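PDB 1R9D: glycerol dehydratase from Clostridium butyricum, which probably dehydrates glycerol to 3-hydroxypropionaldehyde without coenzyme B12, as a lyase of the glycyl radical family related to pyruvate formate lyase. Local coordinates for residues Y291-P294 with Y295-N298; T355-V358 with S359-L363; A365-H368 with V369-P372. All blocks are in the same frame, centred on the assembly; numbering follows the deposited sequence.

Contact 1. Residues Y291-P294 with Y295-N298; sequences YMYP and YYEN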
ATOM      1  N   TYR A 291       4.092  34.291 -15.035  1.00 25.33           N
ATOM      2  CA  TYR A 291       3.266  33.496 -15.943  1.00 26.79           C
ATOM      3  C   TYR A 291       2.008  34.205 -16.439  1.00 27.70           C
ATOM      4  O   TYR A 291       1.393  33.769 -17.410  1.00 29.45           O
ATOM      5  CB  TYR A 291       2.915  32.122 -15.331  1.00 25.07           C
ATOM      6  CG  TYR A 291       2.241  32.114 -13.973  1.00 25.50           C
ATOM      7  CD1 TYR A 291       0.899  32.470 -13.826  1.00 24.07           C
ATOM      8  CD2 TYR A 291       2.940  31.709 -12.833  1.00 25.22           C
ATOM      9  CE1 TYR A 291       0.268  32.419 -12.577  1.00 25.57           C
ATOM     10  CE2 TYR A 291       2.321  31.658 -11.581  1.00 24.69           C
ATOM     11  CZ  TYR A 291       0.989  32.014 -11.460  1.00 24.96           C
ATOM     12  OH  TYR A 291       0.383  31.974 -10.223  1.00 24.04           O
ATOM     13  N   MET A 292       1.629  35.305 -15.797  1.00 28.60           N
ATOM     14  CA  MET A 292       0.439  36.035 -16.234  1.00 29.74           C
ATOM     15  C   MET A 292       0.768  37.160 -17.209  1.00 30.30           C
ATOM     16  O   MET A 292      -0.070  37.536 -18.031  1.00 30.80           O
ATOM     17  CB  MET A 292      -0.316  36.623 -15.038  1.00 29.22           C
ATOM     18  CG  MET A 292      -0.964  35.600 -14.118  1.00 29.07           C
ATOM     19  SD  MET A 292      -2.161  34.523 -14.956  1.00 31.08           S
ATOM     20  CE  MET A 292      -3.630  35.588 -15.002  1.00 30.68           C
ATOM     21  N   TYR A 293       1.986  37.689 -17.134  1.00 30.41           N
ATOM     22  CA  TYR A 293       2.382  38.793 -18.005  1.00 31.44           C
ATOM     23  C   TYR A 293       2.231  38.523 -19.507  1.00 32.26           C
ATOM     24  O   TYR A 293       1.752  39.385 -20.249  1.00 32.27           O
ATOM     25  CB  TYR A 293       3.822  39.226 -17.705  1.00 32.05           C
ATOM     26  CG  TYR A 293       4.302  40.345 -18.604  1.00 32.26           C
ATOM     27  CD1 TYR A 293       3.750  41.622 -18.515  1.00 33.22           C
ATOM     28  CD2 TYR A 293       5.274  40.114 -19.572  1.00 32.89           C
ATOM     29  CE1 TYR A 293       4.155  42.641 -19.374  1.00 33.26           C
ATOM     30  CE2 TYR A 293       5.684  41.121 -20.437  1.00 34.72           C
ATOM     31  CZ  TYR A 293       5.121  42.382 -20.334  1.00 34.07           C
ATOM     32  OH  TYR A 293       5.515  43.373 -21.204  1.00 35.28           O
ATOM     33  N   PRO A 294       2.644  37.334 -19.978  1.00 31.81           N
ATOM     34  CA  PRO A 294       2.512  37.046 -21.409  1.00 32.16           C
ATOM     35  C   PRO A 294       1.088  37.224 -21.941  1.00 31.78           C
ATOM     36  O   PRO A 294       0.894  37.708 -23.054  1.00 32.96           O
ATOM     37  CB  PRO A 294       3.005  35.608 -21.511  1.00 31.94           C
ATOM     38  CG  PRO A 294       4.079  35.567 -20.460  1.00 31.54           C
ATOM     39  CD  PRO A 294       3.409  36.271 -19.299  1.00 32.15           C
ATOM     40  N   TYR A 295       0.096  36.837 -21.150  1.00 31.79           N
ATOM     41  CA  TYR A 295      -1.292  36.978 -21.573  1.00 32.35           C
ATOM     42  C   TYR A 295      -1.724  38.441 -21.572  1.00 33.73           C
ATOM     43  O   TYR A 295      -2.524  38.859 -22.409  1.00 32.50           O
ATOM     44  CB  TYR A 295      -2.207  36.140 -20.678  1.00 31.52           C
ATOM     45  CG  TYR A 295      -1.905  34.661 -20.766  1.00 32.39           C
ATOM     46  CD1 TYR A 295      -0.956  34.072 -19.933  1.00 32.04           C
ATOM     47  CD2 TYR A 295      -2.519  33.860 -21.733  1.00 31.94           C
ATOM     48  CE1 TYR A 295      -0.620  32.723 -20.061  1.00 32.01           C
ATOM     49  CE2 TYR A 295      -2.188  32.510 -21.871  1.00 31.86           C
ATOM     50  CZ  TYR A 295      -1.236  31.951 -21.034  1.00 32.43           C
ATOM     51  OH  TYR A 295      -0.882  30.628 -21.187  1.00 31.91           O
ATOM     52  N   TYR A 296      -1.193  39.222 -20.638  1.00 34.21           N
ATOM     53  CA  TYR A 296      -1.521  40.640 -20.580  1.00 35.54           C
ATOM     54  C   TYR A 296      -0.887  41.362 -21.762  1.00 36.54           C
ATOM     55  O   TYR A 296      -1.534  42.174 -22.427  1.00 36.84           O
ATOM     56  CB  TYR A 296      -1.002  41.267 -19.285  1.00 35.75           C
ATOM     57  CG  TYR A 296      -0.887  42.775 -19.363  1.00 35.96           C
ATOM     58  CD1 TYR A 296      -2.014  43.593 -19.254  1.00 36.42           C
ATOM     59  CD2 TYR A 296       0.345  43.380 -19.594  1.00 36.54           C
ATOM     60  CE1 TYR A 296      -1.912  44.982 -19.373  1.00 36.50           C
ATOM     61  CE2 TYR A 296       0.459  44.765 -19.718  1.00 36.98           C
ATOM     62  CZ  TYR A 296      -0.671  45.559 -19.608  1.00 36.97           C
ATOM     63  OH  TYR A 296      -0.548  46.925 -19.750  1.00 37.52           O
ATOM     64  N   GLU A 297       0.383  41.065 -22.018  1.00 37.48           N
ATOM     65  CA  GLU A 297       1.114  41.702 -23.107  1.00 39.49           C
ATOM     66  C   GLU A 297       0.558  41.370 -24.489  1.00 39.60           C
ATOM     67  O   GLU A 297       0.484  42.239 -25.355  1.00 39.05           O
ATOM     68  CB  GLU A 297       2.596  41.315 -23.050  1.00 41.56           C
ATOM     69  CG  GLU A 297       3.462  42.004 -24.102  1.00 46.01           C
ATOM     70  CD  GLU A 297       3.601  43.507 -23.872  1.00 49.31           C
ATOM     71  OE1 GLU A 297       2.573  44.180 -23.631  1.00 51.30           O
ATOM     72  OE2 GLU A 297       4.740  44.022 -23.943  1.00 51.40           O
ATOM     73  N   ASN A 298       0.173  40.116 -24.701  1.00 39.89           N
ATOM     74  CA  ASN A 298      -0.356  39.712 -25.999  1.00 40.91           C
ATOM     75  C   ASN A 298      -1.827  40.057 -26.212  1.00 41.00           C
ATOM     76  O   ASN A 298      -2.357  39.848 -27.302  1.00 40.81           O
ATOM     77  CB  ASN A 298      -0.143  38.212 -26.223  1.00 41.89           C
ATOM     78  CG  ASN A 298       1.325  37.833 -26.259  1.00 43.15           C
ATOM     79  OD1 ASN A 298       2.163  38.597 -26.739  1.00 44.31           O
ATOM     80  ND2 ASN A 298       1.643  36.641 -25.764  1.00 44.85           N
TER
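With CG anti to the backbone N in both Tyr293 (chi1 178°) and Glu297, one helical turn apart, the two side chains run side by side and point the same way. Glu297 then bends at chi2 (68°), which brings its carboxylate alongside the Tyr293 hydroxyl, the carboxylate and ring planes 47° apart. Glu297 CB lies over one face of the Tyr293 ring, 4.2 Å from the ring centroid and displaced toward the rim, a CH-pi contact. Farther out, Glu297 OE2 comes to 2.9 Å from Tyr293 OH. Tyr296 meets the same ring from another direction: its CD2 sits 3.9 Å from Tyr293 CE1, while its own hydroxyl is bonded to Asp304.

All of this lies on helix 288-298, a surface helix kinked at Pro294, whose N has no hydrogen to give to the turn before. Around the kink Met292 O receives only weak bonds, from Tyr295 N and Tyr296 N. Regular bonding returns at Glu297 N, 2.8 Å from Tyr293 O, and continues with Asn298 N to Pro294 O at 3.0 Å. On another side of the helix Tyr295 turns the edge of its ring to Tyr291 O, which lies in the ring plane 3.5 Å from Tyr295 CD1. Leu173 and Arg174 of helix 169-190 and Ala263 of helix 260-277 pack against Tyr295.

Contact 2. Residues T355-V358 with S359-L363; sequences TNKV and SYMAL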
ATOM      1  N   THR A 355      11.288  42.188 -13.766  1.00 29.03           N
ATOM      2  CA  THR A 355      10.181  43.081 -13.418  1.00 29.78           C
ATOM      3  C   THR A 355       9.341  43.371 -14.665  1.00 30.08           C
ATOM      4  O   THR A 355       9.888  43.588 -15.746  1.00 30.08           O
ATOM      5  CB  THR A 355      10.691  44.440 -12.884  1.00 30.74           C
ATOM      6  OG1 THR A 355      11.677  44.226 -11.868  1.00 31.71           O
ATOM      7  CG2 THR A 355       9.541  45.237 -12.286  1.00 31.43           C
ATOM      8  N   ASN A 356       8.017  43.367 -14.518  1.00 29.73           N
ATOM      9  CA  ASN A 356       7.137  43.674 -15.642  1.00 29.77           C
ATOM     10  C   ASN A 356       5.876  44.412 -15.193  1.00 30.24           C
ATOM     11  O   ASN A 356       5.678  44.659 -14.000  1.00 29.32           O
ATOM     12  CB  ASN A 356       6.776  42.408 -16.444  1.00 28.81           C
ATOM     13  CG  ASN A 356       5.992  41.386 -15.639  1.00 29.53           C
ATOM     14  OD1 ASN A 356       5.000  41.713 -14.987  1.00 29.58           O
ATOM     15  ND2 ASN A 356       6.423  40.130 -15.704  1.00 29.32           N
ATOM     16  N   LYS A 357       5.030  44.772 -16.153  1.00 30.08           N
ATOM     17  CA  LYS A 357       3.806  45.508 -15.857  1.00 30.64           C
ATOM     18  C   LYS A 357       2.927  44.855 -14.791  1.00 29.17           C
ATOM     19  O   LYS A 357       2.400  45.544 -13.916  1.00 28.29           O
ATOM     20  CB  LYS A 357       2.994  45.705 -17.141  1.00 32.52           C
ATOM     21  CG  LYS A 357       1.741  46.548 -16.959  1.00 35.45           C
ATOM     22  CD  LYS A 357       2.084  47.988 -16.621  1.00 38.76           C
ATOM     23  CE  LYS A 357       0.833  48.848 -16.537  1.00 40.43           C
ATOM     24  NZ  LYS A 357       1.163  50.272 -16.251  1.00 43.19           N
ATOM     25  N   VAL A 358       2.763  43.535 -14.867  1.00 28.18           N
ATOM     26  CA  VAL A 358       1.943  42.815 -13.897  1.00 27.64           C
ATOM     27  C   VAL A 358       2.568  42.885 -12.508  1.00 27.34           C
ATOM     28  O   VAL A 358       1.858  42.855 -11.502  1.00 27.01           O
ATOM     29  CB  VAL A 358       1.755  41.333 -14.301  1.00 28.23           C
ATOM     30  CG1 VAL A 358       0.921  40.605 -13.256  1.00 27.71           C
ATOM     31  CG2 VAL A 358       1.063  41.249 -15.649  1.00 29.16           C
ATOM     32  N   SER A 359       3.893  42.984 -12.451  1.00 27.23           N
ATOM     33  CA  SER A 359       4.580  43.084 -11.164  1.00 27.46           C
ATOM     34  C   SER A 359       3.998  44.283 -10.422  1.00 27.63           C
ATOM     35  O   SER A 359       3.649  44.193  -9.247  1.00 26.84           O
ATOM     36  CB  SER A 359       6.084  43.324 -11.350  1.00 28.28           C
ATOM     37  OG  SER A 359       6.700  42.332 -12.151  1.00 27.93           O
ATOM     38  N   TYR A 360       3.901  45.411 -11.122  1.00 27.23           N
ATOM     39  CA  TYR A 360       3.377  46.633 -10.527  1.00 27.68           C
ATOM     40  C   TYR A 360       1.873  46.589 -10.281  1.00 28.52           C
ATOM     41  O   TYR A 360       1.377  47.199  -9.334  1.00 28.48           O
ATOM     42  CB  TYR A 360       3.740  47.838 -11.401  1.00 28.32           C
ATOM     43  CG  TYR A 360       5.211  48.196 -11.345  1.00 28.41           C
ATOM     44  CD1 TYR A 360       6.064  47.920 -12.413  1.00 28.57           C
ATOM     45  CD2 TYR A 360       5.755  48.789 -10.202  1.00 29.63           C
ATOM     46  CE1 TYR A 360       7.433  48.226 -12.345  1.00 29.16           C
ATOM     47  CE2 TYR A 360       7.114  49.099 -10.122  1.00 28.62           C
ATOM     48  CZ  TYR A 360       7.945  48.815 -11.193  1.00 29.36           C
ATOM     49  OH  TYR A 360       9.284  49.128 -11.106  1.00 30.19           O
ATOM     50  N   MET A 361       1.140  45.871 -11.126  1.00 28.32           N
ATOM     51  CA  MET A 361      -0.302  45.780 -10.937  1.00 29.09           C
ATOM     52  C   MET A 361      -0.624  44.973  -9.688  1.00 28.05           C
ATOM     53  O   MET A 361      -1.665  45.169  -9.062  1.00 28.04           O
ATOM     54  CB  MET A 361      -0.966  45.145 -12.160  1.00 31.47           C
ATOM     55  CG  MET A 361      -0.894  46.018 -13.403  1.00 35.11           C
ATOM     56  SD  MET A 361      -1.901  45.374 -14.749  1.00 40.38           S
ATOM     57  CE  MET A 361      -0.760  44.266 -15.511  1.00 39.58           C
ATOM     58  N   ALA A 362       0.277  44.068  -9.317  1.00 26.90           N
ATOM     59  CA  ALA A 362       0.067  43.259  -8.126  1.00 26.06           C
ATOM     60  C   ALA A 362       0.201  44.156  -6.902  1.00 26.33           C
ATOM     61  O   ALA A 362      -0.579  44.053  -5.951  1.00 25.84           O
ATOM     62  CB  ALA A 362       1.095  42.126  -8.070  1.00 26.14           C
ATOM     63  N   LEU A 363       1.198  45.036  -6.927  1.00 26.23           N
ATOM     64  CA  LEU A 363       1.414  45.961  -5.823  1.00 26.59           C
ATOM     65  C   LEU A 363       0.201  46.890  -5.726  1.00 28.00           C
ATOM     66  O   LEU A 363      -0.272  47.205  -4.637  1.00 26.49           O
ATOM     67  CB  LEU A 363       2.690  46.776  -6.061  1.00 27.53           C
ATOM     68  CG  LEU A 363       4.010  45.986  -6.131  1.00 28.04           C
ATOM     69  CD1 LEU A 363       5.166  46.929  -6.446  1.00 28.66           C
ATOM     70  CD2 LEU A 363       4.258  45.285  -4.810  1.00 28.34           C
TER
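Ser359 OG takes a nearly straight hydrogen bond from Asn356 N (2.9 Å, 165° at the hydrogen) and has a second partner in Asp289 OD2. In return Asn356 OD1 accepts from Ser359 N at 3.0 Å, the donor tilted 32° from the plane of the side-chain carbonyl. These reciprocal bonds make a capping box, with Asn356 as N-cap of helix 357-369. A chi1 of 63° places CG of Asn356 between its own N and carbonyl carbon, turning the amide back over the first turn; there OD1 also receives a weak bond from Val358 N, while ND2 is held by Asp289 O.

Just before the cap, Thr355 CG2 reaches the Tyr360 ring, 3.7 Å from CE1. On the next turn, Met361 CE lies 3.5 Å from Val358 CG2 and 3.7 Å from Lys357 CG, where the Met361 and Lys357 chains cross at about a right angle.

The helix connects strands 341-344 and 375-380 in a beta-alpha-beta unit. Asn356 and Val358 pack on Tyr293 of helix 288-298, Met361 and Ala362 meet Ile311 and Trp315 of helix 304-317, and Leu363 faces Leu376 and Val378 of strand 375-380.

Contact 3. Residues A365-H368 with V369-P372; sequences AAVH and VKLP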
ATOM      1  N   ALA A 365      -2.891  46.243  -6.690  1.00 28.43           N
ATOM      2  CA  ALA A 365      -4.037  45.479  -6.198  1.00 28.23           C
ATOM      3  C   ALA A 365      -4.096  45.400  -4.677  1.00 27.79           C
ATOM      4  O   ALA A 365      -5.179  45.427  -4.090  1.00 27.83           O
ATOM      5  CB  ALA A 365      -4.022  44.066  -6.789  1.00 27.93           C
ATOM      6  N   ALA A 366      -2.938  45.299  -4.031  1.00 27.44           N
ATOM      7  CA  ALA A 366      -2.911  45.220  -2.575  1.00 26.41           C
ATOM      8  C   ALA A 366      -3.529  46.473  -1.949  1.00 26.26           C
ATOM      9  O   ALA A 366      -4.194  46.396  -0.913  1.00 25.63           O
ATOM     10  CB  ALA A 366      -1.475  45.036  -2.083  1.00 26.21           C
ATOM     11  N   VAL A 367      -3.313  47.620  -2.582  1.00 26.21           N
ATOM     12  CA  VAL A 367      -3.853  48.879  -2.074  1.00 27.08           C
ATOM     13  C   VAL A 367      -5.325  49.059  -2.455  1.00 28.39           C
ATOM     14  O   VAL A 367      -6.087  49.703  -1.732  1.00 28.51           O
ATOM     15  CB  VAL A 367      -3.054  50.082  -2.602  1.00 27.99           C
ATOM     16  CG1 VAL A 367      -3.565  51.370  -1.953  1.00 27.42           C
ATOM     17  CG2 VAL A 367      -1.579  49.893  -2.298  1.00 28.63           C
ATOM     18  N   HIS A 368      -5.720  48.485  -3.587  1.00 28.94           N
ATOM     19  CA  HIS A 368      -7.104  48.573  -4.051  1.00 29.60           C
ATOM     20  C   HIS A 368      -8.048  47.755  -3.177  1.00 30.07           C
ATOM     21  O   HIS A 368      -9.134  48.212  -2.819  1.00 30.76           O
ATOM     22  CB  HIS A 368      -7.225  48.065  -5.491  1.00 29.24           C
ATOM     23  CG  HIS A 368      -6.827  49.066  -6.528  1.00 29.62           C
ATOM     24  ND1 HIS A 368      -6.976  48.831  -7.879  1.00 29.73           N
ATOM     25  CD2 HIS A 368      -6.291  50.304  -6.418  1.00 29.12           C
ATOM     26  CE1 HIS A 368      -6.548  49.883  -8.555  1.00 30.30           C
ATOM     27  NE2 HIS A 368      -6.127  50.791  -7.693  1.00 29.28           N
ATOM     28  N   VAL A 369      -7.615  46.547  -2.832  1.00 29.55           N
ATOM     29  CA  VAL A 369      -8.414  45.619  -2.041  1.00 29.52           C
ATOM     30  C   VAL A 369      -8.224  45.709  -0.527  1.00 29.58           C
ATOM     31  O   VAL A 369      -9.192  45.673   0.227  1.00 29.15           O
ATOM     32  CB  VAL A 369      -8.128  44.170  -2.497  1.00 29.45           C
ATOM     33  CG1 VAL A 369      -8.951  43.187  -1.688  1.00 29.39           C
ATOM     34  CG2 VAL A 369      -8.432  44.036  -3.986  1.00 29.93           C
ATOM     35  N   LYS A 370      -6.972  45.808  -0.091  1.00 29.35           N
ATOM     36  CA  LYS A 370      -6.645  45.903   1.331  1.00 29.50           C
ATOM     37  C   LYS A 370      -7.213  44.800   2.230  1.00 28.32           C
ATOM     38  O   LYS A 370      -7.747  45.074   3.305  1.00 27.57           O
ATOM     39  CB  LYS A 370      -7.056  47.278   1.874  1.00 30.57           C
ATOM     40  CG  LYS A 370      -6.367  48.442   1.170  1.00 33.73           C
ATOM     41  CD  LYS A 370      -6.681  49.782   1.828  1.00 35.90           C
ATOM     42  CE  LYS A 370      -5.993  50.926   1.095  1.00 37.11           C
ATOM     43  NZ  LYS A 370      -6.187  52.232   1.794  1.00 39.37           N
ATOM     44  N   LEU A 371      -7.094  43.552   1.789  1.00 27.37           N
ATOM     45  CA  LEU A 371      -7.554  42.406   2.567  1.00 27.18           C
ATOM     46  C   LEU A 371      -6.304  41.599   2.951  1.00 27.22           C
ATOM     47  O   LEU A 371      -5.230  41.841   2.416  1.00 27.16           O
ATOM     48  CB  LEU A 371      -8.525  41.553   1.735  1.00 27.04           C
ATOM     49  CG  LEU A 371      -9.912  42.189   1.548  1.00 28.02           C
ATOM     50  CD1 LEU A 371     -10.790  41.319   0.651  1.00 27.07           C
ATOM     51  CD2 LEU A 371     -10.566  42.357   2.907  1.00 27.72           C
ATOM     52  N   PRO A 372      -6.429  40.636   3.879  1.00 27.82           N
ATOM     53  CA  PRO A 372      -5.291  39.812   4.322  1.00 27.79           C
ATOM     54  C   PRO A 372      -4.577  39.017   3.229  1.00 28.30           C
ATOM     55  O   PRO A 372      -3.349  38.861   3.266  1.00 26.82           O
ATOM     56  CB  PRO A 372      -5.918  38.892   5.365  1.00 28.40           C
ATOM     57  CG  PRO A 372      -7.045  39.714   5.909  1.00 28.27           C
ATOM     58  CD  PRO A 372      -7.634  40.308   4.656  1.00 27.69           C
TER
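Val369 packs its CG2 3.5 Å from Ala365 O, the same oxygen that accepts the Val369 N-H at 3.0 Å (164° at the hydrogen). This is the tight, buried part of the contact: Val369 also rests on Ile13 of helix 11-22, and Ala365 is set against Gln308, Asp312 and Trp315 of helix 304-317. His368 is buried too, its ND1 hydrogen-bonded to Asp312 OD2 and its NE2 to Ser7 OG.

Lys370 is partly exposed, yet its chain, extended beyond CG, lies close against the helix end as far as CE: CG is 3.2 Å and CE 3.1 Å from Val367 O, and CE is 3.9 Å from Val367 CG1. Looseness begins at the ammonium, where NZ has only a long, weak ion pair with Glu398. Lys370 N still bonds Ala366 O at 3.0 Å, the last helical bond of this contact.

Lys370 takes positive phi (54°), the left-handed conformation that often stops a helix, and here it leads through Leu371 and Pro372 toward strand 375-380. The arrangement is that of a helix C-terminus in a beta-alpha-beta unit, where a positive-phi residue turns the chain out of the helix and on to the next strand.

Overall arrangement
Contacts 2 and 3 are the start and the end of helix 357-369, their centres 14 Å apart, whereas contact 1 is on helix 288-298, which packs beside the start of that helix. Contacts 1 and 2 touch directly: Tyr293 CB is 3.4 Å from Asn356 ND2, Tyr296 CE2 lies 3.5 Å from Lys357 CG, and Tyr293 CA approaches Val358 CG2 at 3.6 Å. Contact 3 is separated from contact 1 by about 12 Å between nearest atoms. The centres lie about 27, 23 and 19 Å from that of the chain, passing from surface to interior. None of the three includes Gly763, the predicted glycyl radical residue; they are structural packing.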